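Local atomic coordinates of pumilio homolog 23 (Arabidopsis thaliana, PDB entry 5WZJ), a protein that binds RNA sequence-specifically through pumilio repeats packed into a right-handed superhelix, recognises 18S rRNA, and probably regulates translation and mRNA stability. Residues 500-510 with 538-548. Sequence-based numbering, arbitrary orientation.
Sequences SLHTSGSFTVE and TKQGPYLLRKL. With nucleotides of chain B.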
# COMPACT_ATOMS: atom_id res chain seq x y z
N SER A 500 -9.72 9.88 25.35
CA SER A 500 -9.23 11.09 24.71
C SER A 500 -7.71 11.17 24.74
O SER A 500 -7.10 11.77 23.85
CB SER A 500 -9.84 12.34 25.37
OG SER A 500 -9.27 12.56 26.65
N LEU A 501 -7.10 10.54 25.74
CA LEU A 501 -5.64 10.54 25.86
C LEU A 501 -4.99 9.59 24.86
O LEU A 501 -3.83 9.81 24.50
CB LEU A 501 -5.25 10.18 27.29
CG LEU A 501 -5.94 11.04 28.36
CD1 LEU A 501 -5.54 10.62 29.77
CD2 LEU A 501 -5.63 12.51 28.14
N HIS A 502 -5.70 8.55 24.42
CA HIS A 502 -5.23 7.71 23.33
C HIS A 502 -5.19 8.49 22.02
O HIS A 502 -6.08 9.30 21.73
CB HIS A 502 -6.13 6.49 23.14
CG HIS A 502 -5.87 5.36 24.09
ND1 HIS A 502 -6.23 5.41 25.42
CD2 HIS A 502 -5.30 4.14 23.90
CE1 HIS A 502 -5.89 4.28 26.01
NE2 HIS A 502 -5.32 3.49 25.11
N THR A 503 -4.16 8.23 21.21
CA THR A 503 -4.10 8.83 19.88
C THR A 503 -5.26 8.36 19.01
O THR A 503 -5.91 9.16 18.33
CB THR A 503 -2.77 8.48 19.22
OG1 THR A 503 -1.71 8.54 20.20
CG2 THR A 503 -2.47 9.44 18.09
N SER A 504 -5.53 7.05 19.03
CA SER A 504 -6.64 6.50 18.25
C SER A 504 -7.97 6.79 18.92
O SER A 504 -8.91 7.26 18.27
CB SER A 504 -6.44 4.99 18.08
OG SER A 504 -7.62 4.35 17.63
N GLY A 505 -8.07 6.53 20.23
CA GLY A 505 -9.29 6.73 20.99
C GLY A 505 -9.85 8.14 20.91
O GLY A 505 -11.06 8.33 21.06
N SER A 506 -8.99 9.14 20.66
CA SER A 506 -9.47 10.51 20.61
C SER A 506 -10.40 10.73 19.42
O SER A 506 -11.38 11.48 19.53
CB SER A 506 -8.29 11.48 20.56
OG SER A 506 -7.62 11.46 19.31
N PHE A 507 -10.11 10.08 18.28
CA PHE A 507 -11.05 10.13 17.16
C PHE A 507 -12.39 9.52 17.55
O PHE A 507 -13.44 10.00 17.12
CB PHE A 507 -10.49 9.37 15.95
CG PHE A 507 -9.30 10.02 15.29
CD1 PHE A 507 -8.01 9.73 15.71
CD2 PHE A 507 -9.47 10.89 14.23
CE1 PHE A 507 -6.92 10.31 15.10
CE2 PHE A 507 -8.39 11.47 13.61
CZ PHE A 507 -7.11 11.18 14.04
N THR A 508 -12.36 8.45 18.35
CA THR A 508 -13.60 7.81 18.77
C THR A 508 -14.41 8.74 19.67
O THR A 508 -15.64 8.80 19.55
CB THR A 508 -13.28 6.49 19.47
OG1 THR A 508 -12.43 5.69 18.63
CG2 THR A 508 -14.57 5.72 19.77
N VAL A 509 -13.75 9.48 20.57
CA VAL A 509 -14.46 10.46 21.39
C VAL A 509 -15.18 11.47 20.50
O VAL A 509 -16.36 11.78 20.71
CB VAL A 509 -13.49 11.16 22.36
CG1 VAL A 509 -14.21 12.28 23.11
CG2 VAL A 509 -12.90 10.15 23.33
N GLU A 510 -14.48 11.99 19.50
CA GLU A 510 -15.05 12.93 18.54
C GLU A 510 -16.29 12.37 17.87
O GLU A 510 -17.29 13.08 17.69
CB GLU A 510 -14.03 13.23 17.45
CG GLU A 510 -13.25 14.49 17.56
CD GLU A 510 -12.22 14.53 16.47
OE1 GLU A 510 -11.15 13.89 16.64
OE2 GLU A 510 -12.50 15.16 15.43
N THR A 538 -1.09 16.13 24.93
CA THR A 538 -1.00 15.16 23.85
C THR A 538 -1.05 15.85 22.49
O THR A 538 -1.34 17.04 22.37
CB THR A 538 -2.13 14.13 23.96
OG1 THR A 538 -3.38 14.76 23.65
CG2 THR A 538 -2.20 13.55 25.36
N LYS A 539 -0.76 15.06 21.44
CA LYS A 539 -0.72 15.61 20.08
C LYS A 539 -2.11 16.01 19.60
O LYS A 539 -2.27 17.03 18.93
CB LYS A 539 -0.08 14.60 19.13
N GLN A 540 -3.11 15.20 19.92
CA GLN A 540 -4.48 15.42 19.48
C GLN A 540 -5.28 16.33 20.41
O GLN A 540 -6.27 16.92 19.96
CB GLN A 540 -5.20 14.07 19.36
CG GLN A 540 -5.50 13.40 20.72
CD GLN A 540 -4.29 12.70 21.35
OE1 GLN A 540 -3.16 12.79 20.86
NE2 GLN A 540 -4.54 11.99 22.46
N GLY A 541 -4.86 16.45 21.67
CA GLY A 541 -5.57 17.18 22.70
C GLY A 541 -6.06 18.56 22.30
O GLY A 541 -7.25 18.87 22.40
N PRO A 542 -5.14 19.43 21.85
CA PRO A 542 -5.57 20.77 21.42
C PRO A 542 -6.70 20.75 20.40
O PRO A 542 -7.64 21.54 20.52
CB PRO A 542 -4.29 21.37 20.83
CG PRO A 542 -3.21 20.72 21.60
CD PRO A 542 -3.68 19.31 21.85
N TYR A 543 -6.65 19.85 19.42
CA TYR A 543 -7.73 19.81 18.44
C TYR A 543 -9.02 19.29 19.07
O TYR A 543 -10.11 19.76 18.74
CB TYR A 543 -7.33 18.96 17.24
CG TYR A 543 -8.51 18.60 16.38
CD1 TYR A 543 -9.05 19.52 15.49
CD2 TYR A 543 -9.11 17.36 16.48
CE1 TYR A 543 -10.15 19.20 14.70
CE2 TYR A 543 -10.21 17.03 15.70
CZ TYR A 543 -10.73 17.95 14.81
OH TYR A 543 -11.82 17.60 14.04
N LEU A 544 -8.92 18.30 19.96
CA LEU A 544 -10.12 17.80 20.63
C LEU A 544 -10.74 18.87 21.52
O LEU A 544 -11.96 19.07 21.52
CB LEU A 544 -9.76 16.56 21.44
CG LEU A 544 -10.92 15.65 21.79
CD1 LEU A 544 -11.61 15.29 20.50
CD2 LEU A 544 -10.43 14.40 22.49
N LEU A 545 -9.90 19.56 22.30
CA LEU A 545 -10.40 20.59 23.21
C LEU A 545 -11.08 21.72 22.44
O LEU A 545 -12.10 22.25 22.91
CB LEU A 545 -9.26 21.13 24.08
CG LEU A 545 -8.69 20.16 25.13
CD1 LEU A 545 -7.38 20.67 25.71
CD2 LEU A 545 -9.69 19.93 26.25
N ARG A 546 -10.57 22.06 21.26
CA ARG A 546 -11.15 23.13 20.46
C ARG A 546 -12.44 22.69 19.77
O ARG A 546 -13.43 23.44 19.74
CB ARG A 546 -10.15 23.62 19.41
CG ARG A 546 -9.28 24.80 19.83
CD ARG A 546 -8.37 25.29 18.70
NE ARG A 546 -7.19 24.45 18.50
CZ ARG A 546 -7.02 23.60 17.49
NH1 ARG A 546 -5.90 22.88 17.41
NH2 ARG A 546 -7.95 23.47 16.55
N LYS A 547 -12.45 21.48 19.21
CA LYS A 547 -13.62 21.02 18.46
C LYS A 547 -14.84 20.83 19.37
O LYS A 547 -15.97 21.08 18.95
CB LYS A 547 -13.29 19.72 17.74
CG LYS A 547 -14.39 19.19 16.81
CD LYS A 547 -14.13 17.72 16.48
CE LYS A 547 -14.92 17.23 15.28
NZ LYS A 547 -16.26 16.70 15.64
N LEU A 548 -14.63 20.37 20.60
CA LEU A 548 -15.71 20.22 21.57
C LEU A 548 -15.89 21.46 22.44
O LEU A 548 -16.80 21.48 23.27
CB LEU A 548 -15.48 18.99 22.45
CG LEU A 548 -15.92 17.63 21.89
CD1 LEU A 548 -15.33 17.36 20.51
CD2 LEU A 548 -15.58 16.48 22.84
O5' G B 1 -1.47 14.92 12.23
C5' G B 1 -0.62 14.63 13.33
C4' G B 1 -1.32 13.78 14.37
O4' G B 1 -2.36 14.56 15.01
C3' G B 1 -2.04 12.54 13.84
O3' G B 1 -1.16 11.43 13.66
C2' G B 1 -3.11 12.30 14.91
O2' G B 1 -2.55 11.63 16.03
C1' G B 1 -3.46 13.73 15.33
N9 G B 1 -4.66 14.23 14.62
C8 G B 1 -4.71 14.84 13.38
N7 G B 1 -5.91 15.17 13.00
C5 G B 1 -6.72 14.75 14.06
C6 G B 1 -8.13 14.84 14.24
O6 G B 1 -8.96 15.32 13.46
N1 G B 1 -8.53 14.30 15.46
C2 G B 1 -7.69 13.74 16.40
N2 G B 1 -8.28 13.26 17.51
N3 G B 1 -6.37 13.65 16.25
C4 G B 1 -5.96 14.17 15.07
P G B 2 -1.26 10.49 12.36
OP1 G B 2 0.11 10.03 12.02
OP2 G B 2 -2.10 11.15 11.33
O5' G B 2 -2.04 9.20 12.88
C5' G B 2 -1.76 8.64 14.15
C4' G B 2 -2.65 7.45 14.42
O4' G B 2 -4.03 7.87 14.55
C3' G B 2 -2.67 6.38 13.34
O3' G B 2 -1.59 5.49 13.52
C2' G B 2 -4.04 5.71 13.52
O2' G B 2 -3.95 4.61 14.41
C1' G B 2 -4.88 6.82 14.18
N9 G B 2 -5.99 7.34 13.35
C8 G B 2 -5.99 8.15 12.23
N7 G B 2 -7.20 8.41 11.79
C5 G B 2 -8.04 7.74 12.68
C6 G B 2 -9.46 7.63 12.74
O6 G B 2 -10.30 8.12 11.98
N1 G B 2 -9.88 6.84 13.81
C2 G B 2 -9.05 6.23 14.71
N2 G B 2 -9.63 5.51 15.68
N3 G B 2 -7.73 6.32 14.68
C4 G B 2 -7.30 7.08 13.64
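E510 and Y543 meet across helices 503-510 and 541-547, whose axes run nearly parallel, 9° apart and 10.7 Å at closest approach, as in neighbouring RNA-binding helices of a pumilio array. Y543 OH donates to E510 OE2 (2.9 Å) from above the carboxylate plane, which is turned 71° from the phenol ring. This leaves E510 OE1 to accept from both N1 (2.9 Å) and N2 of nucleotide G1 of chain B, a pairing by which a carboxylate reads a guanine edge; S506 OG also accepts from N2. Glutamate therefore suits the site, while Y543 holds the carboxylate and also lies against G1 itself. S504 OG accepts a hydrogen bond from N2 of G2 of chain B. Between the two bases lies the F507 ring, with G2 over the centre of one face and G1 offset toward the rim of the other; an alanine here would probably leave a gap between the guanines and deprive both of the flat surface between them. Bent at chi2 (-78°), the Q540 side chain sends NE2 nearly straight to S500 O (2.9 Å), in the carbonyl plane on a lone pair, and weakly to L501 O, so an amide ties down two carbonyls at the C-terminal turn of helix 496-501. Beneath the bases, L544 is a knob whose branched tip fits a hole of two serines, V509 and the aliphatic stem of E510, with CD1 on E510 CG and CD2 3.6 Å from S500 CB. K547 lays its aliphatic chain across E510, while its amine forms a salt bridge with D514. Helix 518-530 underlies V509, L544 and L548, and helix 532-537 closes against S500, L501 and L545.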